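Local coordinates for protein MgGH51 (Meripilus giganteus, PDB 6ZQ1) that probably removes terminal arabinofuranosyl residues from arabinose-containing polysaccharides and oligosaccharides as a family GH51 alpha-L-arabinofuranosidase, at residues L20-I25 and P481-V486; R226-N231 and I286-A291; V346-E351 and I377-T382. All coordinates share one frame; numbering follows the deposited sequence.

Interaction 1 (L20-I25 and P481-V486). With EDG (1,4-dideoxy-1,4-imino-L-arabinitol), chain F.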
loop_
_atom_site.group_PDB
_atom_site.type_symbol
_atom_site.label_atom_id
_atom_site.label_comp_id
_atom_site.label_asym_id
_atom_site.label_seq_id
_atom_site.Cartn_x
_atom_site.Cartn_y
_atom_site.Cartn_z
ATOM N N LEU A 20 -6.879 4.902 2.516
ATOM C CA LEU A 20 -5.665 4.054 2.637
ATOM C C LEU A 20 -4.446 4.939 2.421
ATOM O O LEU A 20 -4.527 5.895 1.610
ATOM C CB LEU A 20 -5.664 2.946 1.572
ATOM C CG LEU A 20 -6.843 1.977 1.599
ATOM C CD1 LEU A 20 -6.557 0.823 0.665
ATOM C CD2 LEU A 20 -7.110 1.456 3.011
ATOM N N MET A 21 -3.354 4.620 3.108
ATOM C CA MET A 21 -2.018 5.245 2.896
ATOM C C MET A 21 -1.058 4.165 2.424
ATOM O O MET A 21 -0.832 3.190 3.158
ATOM C CB MET A 21 -1.488 5.857 4.200
ATOM C CG MET A 21 -0.124 6.539 4.066
ATOM S SD MET A 21 1.266 5.437 4.306
ATOM C CE MET A 21 2.617 6.491 3.818
ATOM N N PHE A 22 -0.427 4.398 1.277
ATOM C CA PHE A 22 0.498 3.440 0.677
ATOM C C PHE A 22 1.858 4.055 0.350
ATOM O O PHE A 22 1.993 5.163 -0.173
ATOM C CB PHE A 22 -0.091 2.838 -0.589
ATOM C CG PHE A 22 0.725 1.687 -1.074
ATOM C CD1 PHE A 22 0.511 0.402 -0.600
ATOM C CD2 PHE A 22 1.686 1.872 -2.056
ATOM C CE1 PHE A 22 1.242 -0.673 -1.086
ATOM C CE2 PHE A 22 2.439 0.795 -2.497
ATOM C CZ PHE A 22 2.217 -0.467 -2.019
ATOM N N GLU A 23 2.876 3.285 0.687
ATOM C CA GLU A 23 4.244 3.372 0.134
ATOM C C GLU A 23 4.770 1.949 0.084
ATOM O O GLU A 23 4.192 1.067 0.747
ATOM C CB GLU A 23 5.120 4.298 0.965
ATOM C CG GLU A 23 5.486 3.688 2.278
ATOM C CD GLU A 23 6.336 4.571 3.169
ATOM O OE1 GLU A 23 7.406 5.064 2.714
ATOM O OE2 GLU A 23 5.963 4.685 4.345
ATOM N N ASP A 24 5.811 1.708 -0.705
ATOM C CA ASP A 24 6.537 0.413 -0.701
ATOM C C ASP A 24 7.407 0.387 0.563
ATOM O O ASP A 24 8.504 0.977 0.532
ATOM C CB ASP A 24 7.378 0.234 -1.960
ATOM C CG ASP A 24 7.595 -1.251 -2.236
ATOM O OD1 ASP A 24 7.632 -2.005 -1.244
ATOM O OD2 ASP A 24 7.624 -1.674 -3.430
ATOM N N ILE A 25 6.873 -0.225 1.614
ATOM C CA ILE A 25 7.504 -0.434 2.955
ATOM C C ILE A 25 7.160 -1.862 3.379
ATOM O O ILE A 25 6.053 -2.326 3.017
ATOM C CB ILE A 25 7.020 0.599 3.983
ATOM C CG1 ILE A 25 7.738 0.444 5.336
ATOM C CG2 ILE A 25 5.513 0.567 4.135
ATOM C CD1 ILE A 25 7.399 1.547 6.332
ATOM N N PRO A 481 1.511 2.014 8.850
ATOM C CA PRO A 481 1.479 1.566 7.454
ATOM C C PRO A 481 0.342 0.569 7.159
ATOM O O PRO A 481 -0.176 -0.093 8.039
ATOM C CB PRO A 481 2.852 0.905 7.263
ATOM C CG PRO A 481 3.691 1.408 8.426
ATOM C CD PRO A 481 2.676 1.458 9.546
ATOM N N LEU A 482 0.007 0.428 5.880
ATOM C CA LEU A 482 -1.099 -0.430 5.437
ATOM C C LEU A 482 -0.717 -1.928 5.487
ATOM O O LEU A 482 -1.534 -2.711 5.911
ATOM C CB LEU A 482 -1.453 0.033 4.015
ATOM C CG LEU A 482 -2.602 -0.678 3.329
ATOM C CD1 LEU A 482 -3.912 -0.507 4.081
ATOM C CD2 LEU A 482 -2.753 -0.183 1.894
ATOM N N LEU A 483 0.444 -2.295 4.957
ATOM C CA LEU A 483 0.789 -3.680 4.520
ATOM C C LEU A 483 2.131 -4.098 5.079
ATOM O O LEU A 483 3.022 -3.246 5.171
ATOM C CB LEU A 483 0.812 -3.752 2.990
ATOM C CG LEU A 483 -0.551 -3.839 2.310
ATOM C CD1 LEU A 483 -0.396 -3.723 0.813
ATOM C CD2 LEU A 483 -1.300 -5.116 2.650
ATOM N N GLN A 484 2.278 -5.383 5.369
ATOM C CA GLN A 484 3.476 -5.974 6.001
ATOM C C GLN A 484 3.735 -7.383 5.474
ATOM O O GLN A 484 2.961 -8.296 5.826
ATOM C CB GLN A 484 3.302 -6.031 7.523
ATOM C CG GLN A 484 4.427 -6.791 8.213
ATOM C CD GLN A 484 4.152 -7.040 9.672
ATOM O OE1 GLN A 484 2.994 -7.076 10.099
ATOM N NE2 GLN A 484 5.196 -7.395 10.400
ATOM N N HIS A 485 4.817 -7.577 4.696
ATOM C CA HIS A 485 5.405 -8.922 4.496
ATOM C C HIS A 485 6.043 -9.371 5.833
ATOM O O HIS A 485 7.022 -8.739 6.255
ATOM C CB HIS A 485 6.419 -8.953 3.382
ATOM C CG HIS A 485 6.589 -10.326 2.843
ATOM N ND1 HIS A 485 6.934 -11.417 3.651
ATOM C CD2 HIS A 485 6.417 -10.784 1.566
ATOM C CE1 HIS A 485 6.978 -12.492 2.857
ATOM N NE2 HIS A 485 6.656 -12.117 1.579
ATOM N N VAL A 486 5.491 -10.389 6.494
ATOM C CA VAL A 486 6.011 -10.865 7.815
ATOM C C VAL A 486 7.447 -11.397 7.667
ATOM O O VAL A 486 8.111 -11.519 8.683
ATOM C CB VAL A 486 5.101 -11.893 8.497
ATOM C CG1 VAL A 486 3.726 -11.305 8.753
ATOM C CG2 VAL A 486 4.987 -13.195 7.733
HETATM O "O2'" EDG F . 6.047 9.447 6.332
HETATM C "C2'" EDG F . 6.760 8.459 7.031
HETATM C "C1'" EDG F . 6.541 8.572 8.540
HETATM N "N4'" EDG F . 6.082 7.237 8.920
HETATM C "C3'" EDG F . 6.348 7.029 6.631
HETATM O "O3'" EDG F . 7.207 6.548 5.590
HETATM C "C4'" EDG F . 6.530 6.234 7.930
HETATM C "C5'" EDG F . 5.794 4.899 7.965
HETATM O "O5'" EDG F . 4.391 5.039 7.800
HETATM O O HOH W 1 1.668 2.153 4.102
#
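L482 makes the largest single share of the contact with L20-I25. Its CB lies 3.3 Å from M21 O. Both its methyls meet L20, CD1 reaching L20 CD2 at 3.9 Å, and CD2 also lies 4.1 Å from F22 CD1, near the plane of that ring at its edge. CG of L482 is anti to the backbone N (chi1 -179°), which directs this fork at the chain between L20 and F22. L483 CD1 approaches the same ring in its plane, 3.9 Å from F22 CE1. No direct hydrogen bond spans the segments; instead one water accepts from L482 N at 3.0 Å and donates to M21 O at 2.9 Å. Further along, I25 CG2 packs 4.1 Å from P481 CB, with P481 set by the cis peptide bond before it. I25 CD1 and P481 CG border the C5'-O5' arm of the bound iminosugar, so the loop after strand 20-21 lines the sugar pocket together with P481. From this loop E23 extends to the ligand, where OE2 accepts from EDG O3' at 2.6 Å. OE1 is held by N232 N and W261 NE1, which fixes the rotation of the carboxylate. With an alanine here, O3' is likely to lose its carboxylate acceptor and the N-H groups of N232 and W261 their shared partner. Strand 20-21 belongs to the parallel barrel sheet, bound by its backbone to strand 224-227; helix 211-219 packs on L20, L482 and L483 through L217 and I213, and strand 496-498 continues the small sheet begun by strand 483-485.

Interaction 2 (R226-N231 and I286-A291). With EDG (1,4-dideoxy-1,4-imino-L-arabinitol), chain F.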
loop_
_atom_site.group_PDB
_atom_site.type_symbol
_atom_site.label_atom_id
_atom_site.label_comp_id
_atom_site.label_asym_id
_atom_site.label_seq_id
_atom_site.Cartn_x
_atom_site.Cartn_y
_atom_site.Cartn_z
ATOM N N ARG A 226 -3.656 7.356 -0.735
ATOM C CA ARG A 226 -2.498 8.291 -0.648
ATOM C C ARG A 226 -1.225 7.546 -1.078
ATOM O O ARG A 226 -1.001 6.425 -0.600
ATOM C CB ARG A 226 -2.346 8.830 0.779
ATOM C CG ARG A 226 -1.222 9.845 0.945
ATOM C CD ARG A 226 -0.830 9.956 2.419
ATOM N NE ARG A 226 0.306 10.840 2.562
ATOM C CZ ARG A 226 1.260 10.747 3.501
ATOM N NH1 ARG A 226 1.212 9.810 4.441
ATOM N NH2 ARG A 226 2.266 11.605 3.462
ATOM N N PHE A 227 -0.492 8.080 -2.061
ATOM C CA PHE A 227 0.694 7.421 -2.659
ATOM C C PHE A 227 1.532 8.467 -3.398
ATOM O O PHE A 227 1.045 9.571 -3.649
ATOM C CB PHE A 227 0.226 6.324 -3.606
ATOM C CG PHE A 227 -0.119 6.882 -4.958
ATOM C CD1 PHE A 227 -1.226 7.697 -5.100
ATOM C CD2 PHE A 227 0.661 6.596 -6.058
ATOM C CE1 PHE A 227 -1.532 8.233 -6.342
ATOM C CE2 PHE A 227 0.329 7.097 -7.304
ATOM C CZ PHE A 227 -0.755 7.929 -7.434
ATOM N N PRO A 228 2.796 8.174 -3.782
ATOM C CA PRO A 228 3.493 6.941 -3.420
ATOM C C PRO A 228 4.343 6.958 -2.140
ATOM O O PRO A 228 5.094 6.033 -1.955
ATOM C CB PRO A 228 4.382 6.753 -4.633
ATOM C CG PRO A 228 4.819 8.176 -4.952
ATOM C CD PRO A 228 3.556 8.971 -4.768
ATOM N N GLY A 229 4.103 7.916 -1.263
ATOM C CA GLY A 229 4.677 7.941 0.107
ATOM C C GLY A 229 4.376 9.281 0.734
ATOM O O GLY A 229 3.879 10.167 0.042
ATOM N N GLY A 230 4.681 9.448 2.029
ATOM C CA GLY A 230 5.558 8.537 2.731
ATOM C C GLY A 230 7.033 8.724 2.384
ATOM O O GLY A 230 7.360 9.359 1.320
ATOM N N ASN A 231 7.909 8.172 3.223
ATOM C CA ASN A 231 9.384 8.295 3.062
ATOM C C ASN A 231 9.796 7.741 1.686
ATOM O O ASN A 231 10.765 8.254 1.144
ATOM C CB ASN A 231 10.168 7.577 4.142
ATOM C CG ASN A 231 10.236 8.400 5.403
ATOM O OD1 ASN A 231 9.566 9.426 5.510
ATOM N ND2 ASN A 231 11.039 7.934 6.347
ATOM N N ILE A 286 -4.933 10.585 -3.521
ATOM C CA ILE A 286 -4.253 11.731 -2.885
ATOM C C ILE A 286 -2.783 11.520 -3.244
ATOM O O ILE A 286 -2.115 10.683 -2.614
ATOM C CB ILE A 286 -4.524 11.838 -1.364
ATOM C CG1 ILE A 286 -6.014 12.014 -1.053
ATOM C CG2 ILE A 286 -3.698 12.956 -0.786
ATOM C CD1 ILE A 286 -6.324 12.175 0.427
ATOM N N MET A 287 -2.348 12.163 -4.327
ATOM C CA MET A 287 -1.049 11.897 -4.964
ATOM C C MET A 287 -0.024 12.907 -4.447
ATOM O O MET A 287 -0.255 14.132 -4.538
ATOM C CB MET A 287 -1.176 11.975 -6.489
ATOM C CG MET A 287 0.113 11.594 -7.141
ATOM S SD MET A 287 0.022 11.532 -8.986
ATOM C CE MET A 287 -0.067 13.281 -9.363
ATOM N N ALA A 288 1.109 12.411 -3.950
ATOM C CA ALA A 288 2.261 13.237 -3.549
ATOM C C ALA A 288 3.153 13.526 -4.768
ATOM O O ALA A 288 3.251 12.707 -5.738
ATOM C CB ALA A 288 3.025 12.604 -2.418
ATOM N N VAL A 289 3.748 14.709 -4.728
ATOM C CA VAL A 289 4.880 15.115 -5.598
ATOM C C VAL A 289 6.083 15.414 -4.701
ATOM O O VAL A 289 5.907 15.943 -3.552
ATOM C CB VAL A 289 4.494 16.311 -6.480
ATOM C CG1 VAL A 289 3.375 15.901 -7.408
ATOM C CG2 VAL A 289 4.128 17.563 -5.678
ATOM N N TRP A 290 7.240 14.993 -5.170
ATOM C CA TRP A 290 8.560 15.330 -4.585
ATOM C C TRP A 290 8.732 16.858 -4.574
ATOM O O TRP A 290 8.459 17.530 -5.594
ATOM C CB TRP A 290 9.653 14.623 -5.368
ATOM C CG TRP A 290 10.958 14.602 -4.640
ATOM C CD1 TRP A 290 11.329 13.738 -3.654
ATOM C CD2 TRP A 290 12.066 15.483 -4.856
ATOM N NE1 TRP A 290 12.587 14.054 -3.221
ATOM C CE2 TRP A 290 13.081 15.072 -3.981
ATOM C CE3 TRP A 290 12.305 16.533 -5.747
ATOM C CZ2 TRP A 290 14.309 15.722 -3.946
ATOM C CZ3 TRP A 290 13.541 17.122 -5.768
ATOM C CH2 TRP A 290 14.529 16.717 -4.876
ATOM N N ALA A 291 9.243 17.404 -3.480
ATOM C CA ALA A 291 9.214 18.860 -3.262
ATOM C C ALA A 291 10.595 19.413 -2.872
ATOM O O ALA A 291 10.621 20.520 -2.297
ATOM C CB ALA A 291 8.154 19.149 -2.243
HETATM O "O2'" EDG F . 6.047 9.447 6.332
HETATM C "C2'" EDG F . 6.760 8.459 7.031
HETATM C "C1'" EDG F . 6.541 8.572 8.540
HETATM N "N4'" EDG F . 6.082 7.237 8.920
HETATM C "C3'" EDG F . 6.348 7.029 6.631
HETATM O "O3'" EDG F . 7.207 6.548 5.590
HETATM C "C4'" EDG F . 6.530 6.234 7.930
HETATM C "C5'" EDG F . 5.794 4.899 7.965
HETATM O "O5'" EDG F . 4.391 5.039 7.800
#
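F227 uses both polar atoms of its backbone on the strand beside it. Its N donates to I286 O at 3.1 Å. Its O accepts from A288 N at 2.9 Å, with an N-H...O angle of 172°. Each acceptor also receives a CA-H contact: R226 CA lies 3.1 Å from I286 O, and M287 CA 3.4 Å from F227 O. The N and O of R226 are taken on its other flank by L20 and F22, and those of M287 by strand 345-348, while A288 O accepts from Q315 NE2. This is the regular parallel pairing of a (beta/alpha)8 barrel, the fold of clan GH-A, with strands 224-227 and 284-289 adjacent in its wall. R226 and I286 share one face of the sheet, F227 and M287 the other. With CG of F227 between the backbone N and carbonyl carbon (chi1 83°), the ring lies against M287, CE1 coming 3.8 Å from M287 CB. M287 SD sits 5.0 Å from the ring centroid and 53° off its normal, an oblique Met-aromatic contact. The charge of R226 is met outside the two segments: NE by a salt bridge to E347 and NH1 by one to E429, with a weak hydrogen bond from NH2 to N350 OD1. G229 C lies above one face of this guanidinium, displaced toward its rim. Past the strand the chain turns through cis peptide bonds before P228 and G230, G229 O passing 3.6 Å from A288 CB. N231 N then donates to EDG O3' at 3.0 Å.

Interaction 3 (V346-E351 and I377-T382). With EDG (1,4-dideoxy-1,4-imino-L-arabinitol), chain F.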
loop_
_atom_site.group_PDB
_atom_site.type_symbol
_atom_site.label_atom_id
_atom_site.label_comp_id
_atom_site.label_asym_id
_atom_site.label_seq_id
_atom_site.Cartn_x
_atom_site.Cartn_y
_atom_site.Cartn_z
ATOM N N VAL A 346 -3.392 16.933 -4.172
ATOM C CA VAL A 346 -1.931 16.710 -4.344
ATOM C C VAL A 346 -1.212 17.159 -3.075
ATOM O O VAL A 346 -1.458 18.299 -2.614
ATOM C CB VAL A 346 -1.363 17.404 -5.593
ATOM C CG1 VAL A 346 0.170 17.456 -5.545
ATOM C CG2 VAL A 346 -1.851 16.704 -6.840
ATOM N N GLU A 347 -0.369 16.264 -2.552
ATOM C CA GLU A 347 0.448 16.537 -1.346
ATOM C C GLU A 347 1.838 16.998 -1.833
ATOM O O GLU A 347 2.465 16.324 -2.726
ATOM C CB GLU A 347 0.465 15.300 -0.461
ATOM C CG GLU A 347 1.055 15.509 0.938
ATOM C CD GLU A 347 0.664 14.493 1.967
ATOM O OE1 GLU A 347 -0.110 13.585 1.618
ATOM O OE2 GLU A 347 1.152 14.595 3.151
ATOM N N VAL A 348 2.334 18.079 -1.236
ATOM C CA VAL A 348 3.625 18.721 -1.632
ATOM C C VAL A 348 4.685 18.224 -0.655
ATOM O O VAL A 348 4.805 18.804 0.492
ATOM C CB VAL A 348 3.499 20.256 -1.713
ATOM C CG1 VAL A 348 4.830 20.900 -2.090
ATOM C CG2 VAL A 348 2.409 20.670 -2.687
ATOM N N GLY A 349 5.339 17.140 -1.077
ATOM C CA GLY A 349 6.428 16.446 -0.375
ATOM C C GLY A 349 5.868 15.438 0.613
ATOM O O GLY A 349 4.684 15.055 0.524
ATOM N N ASN A 350 6.684 15.072 1.582
ATOM C CA ASN A 350 6.269 14.212 2.710
ATOM C C ASN A 350 6.985 14.710 3.961
ATOM O O ASN A 350 8.237 14.850 3.896
ATOM C CB ASN A 350 6.693 12.760 2.482
ATOM C CG ASN A 350 6.320 11.858 3.633
ATOM O OD1 ASN A 350 5.129 11.729 3.913
ATOM N ND2 ASN A 350 7.318 11.279 4.300
ATOM N N GLU A 351 6.249 14.932 5.030
ATOM C CA GLU A 351 6.814 15.264 6.368
ATOM C C GLU A 351 7.924 16.312 6.216
ATOM O O GLU A 351 9.061 16.074 6.704
ATOM C CB GLU A 351 7.341 13.989 7.045
ATOM C CG GLU A 351 6.232 13.019 7.417
ATOM C CD GLU A 351 6.535 12.059 8.568
ATOM O OE1 GLU A 351 7.731 11.677 8.729
ATOM O OE2 GLU A 351 5.560 11.626 9.246
ATOM N N ILE A 377 -7.196 21.710 -8.350
ATOM C CA ILE A 377 -6.594 20.744 -7.379
ATOM C C ILE A 377 -6.421 21.454 -6.038
ATOM O O ILE A 377 -6.142 22.663 -6.057
ATOM C CB ILE A 377 -5.252 20.207 -7.930
ATOM C CG1 ILE A 377 -5.502 19.344 -9.172
ATOM C CG2 ILE A 377 -4.478 19.444 -6.857
ATOM C CD1 ILE A 377 -4.263 18.771 -9.799
ATOM N N ARG A 378 -6.632 20.754 -4.927
ATOM C CA ARG A 378 -6.361 21.277 -3.565
ATOM C C ARG A 378 -5.011 20.701 -3.110
ATOM O O ARG A 378 -4.808 19.443 -3.199
ATOM C CB ARG A 378 -7.494 20.873 -2.633
ATOM C CG ARG A 378 -7.455 21.568 -1.280
ATOM C CD ARG A 378 -8.640 21.150 -0.461
ATOM N NE ARG A 378 -8.781 21.964 0.768
ATOM C CZ ARG A 378 -9.786 22.797 1.004
ATOM N NH1 ARG A 378 -10.741 22.916 0.108
ATOM N NH2 ARG A 378 -9.854 23.500 2.127
ATOM N N PHE A 379 -4.080 21.580 -2.760
ATOM C CA PHE A 379 -2.686 21.264 -2.417
ATOM C C PHE A 379 -2.572 21.171 -0.897
ATOM O O PHE A 379 -3.067 22.034 -0.234
ATOM C CB PHE A 379 -1.729 22.289 -3.030
ATOM C CG PHE A 379 -1.710 22.160 -4.531
ATOM C CD1 PHE A 379 -0.957 21.179 -5.145
ATOM C CD2 PHE A 379 -2.501 22.975 -5.304
ATOM C CE1 PHE A 379 -0.993 21.018 -6.534
ATOM C CE2 PHE A 379 -2.542 22.805 -6.691
ATOM C CZ PHE A 379 -1.794 21.833 -7.290
ATOM N N ILE A 380 -1.928 20.119 -0.436
ATOM C CA ILE A 380 -1.796 19.744 1.002
ATOM C C ILE A 380 -0.358 20.032 1.413
ATOM O O ILE A 380 0.556 19.420 0.850
ATOM C CB ILE A 380 -2.210 18.271 1.214
ATOM C CG1 ILE A 380 -3.592 17.984 0.605
ATOM C CG2 ILE A 380 -2.177 17.909 2.698
ATOM C CD1 ILE A 380 -3.901 16.513 0.395
ATOM N N ALA A 381 -0.193 20.809 2.477
ATOM C CA ALA A 381 1.086 21.165 3.119
ATOM C C ALA A 381 1.445 20.090 4.143
ATOM O O ALA A 381 0.514 19.497 4.698
ATOM C CB ALA A 381 0.972 22.523 3.769
ATOM N N THR A 382 2.725 19.800 4.321
ATOM C CA THR A 382 3.166 18.615 5.108
ATOM C C THR A 382 3.902 19.050 6.369
ATOM O O THR A 382 4.287 18.178 7.149
ATOM C CB THR A 382 4.070 17.710 4.291
ATOM O OG1 THR A 382 5.281 18.417 4.038
ATOM C CG2 THR A 382 3.410 17.317 2.984
HETATM O "O2'" EDG F . 6.047 9.447 6.332
HETATM C "C2'" EDG F . 6.760 8.459 7.031
HETATM C "C1'" EDG F . 6.541 8.572 8.540
HETATM N "N4'" EDG F . 6.082 7.237 8.920
HETATM C "C3'" EDG F . 6.348 7.029 6.631
HETATM O "O3'" EDG F . 7.207 6.548 5.590
HETATM C "C4'" EDG F . 6.530 6.234 7.930
HETATM C "C5'" EDG F . 5.794 4.899 7.965
HETATM O "O5'" EDG F . 4.391 5.039 7.800
#
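V346 runs alongside the ring of F379, with V346 CB 3.8 Å from F379 CE1 in an oblique approach. One face of the ring carries I377 CG2, 3.6 Å above its plane and displaced from the ring centre, and V348 CG2 comes to the CD1 side, again obliquely. At the other end of the contact, the amide of N350 turns toward the ligand, ND2 donating to EDG O2' at 3.0 Å, and the carboxylate of E351 stands beside the iminosugar with OE2 3.3 Å from EDG C1'.

Between these groups the backbones pair as parallel strands at a signed crossing angle of -35°. V346 N donates to R378 O at 3.0 Å, V346 O accepts from I380 N at 2.9 Å, and V348 N reaches I380 O at 3.1 Å with an N-H...O angle of 171°. Helix 359-373 connects the two strands, a beta-alpha-beta unit. T382 wedges in where V346-E351 leaves the sheet: its CG2 is 3.2 Å from V348 O and also touches the carboxylate of E347, while OG1, between the backbone N and carbonyl carbon (chi1 67°), is hydrogen-bonded to D352.

The polar ends have further partners. E347 forms a salt bridge with R226, E351 OE2 is hydrogen-bonded to H400 ND1, and N350 ND2 also donates to E234. In clan GH-A the general acid/base is the Glu of an Asn-Glu pair at the C-terminal end of the fourth barrel strand; N350-E351 matches this, so E351 is probably that residue. Strand pairing and apolar packing thus hold the strand end from which N350 and E351 are presented to O2' and C1', consistent with a catalytic site there.

All three contacts are buried, and each has a segment that reaches the bound iminosugar. Interactions 1 and 2 share neighbouring strands: L20 O and F22 N bond to the backbone of R226. Interactions 2 and 3, with centres about 8 Å apart, are likewise joined, V289 pairing with E347 and G349. Interactions 1 and 3, about 20 Å apart between centres, do not touch. Their chemistry follows place: interactions 2 and 3 hold adjacent barrel strands by direct backbone bonds, whereas interaction 1 joins a barrel strand to the small sheet of 483-485 by apolar packing and a water. EDG O3' is shared by E23 of interaction 1, as acceptor, and N231 N of interaction 2, as donor, while N350 of interaction 3 takes O2'.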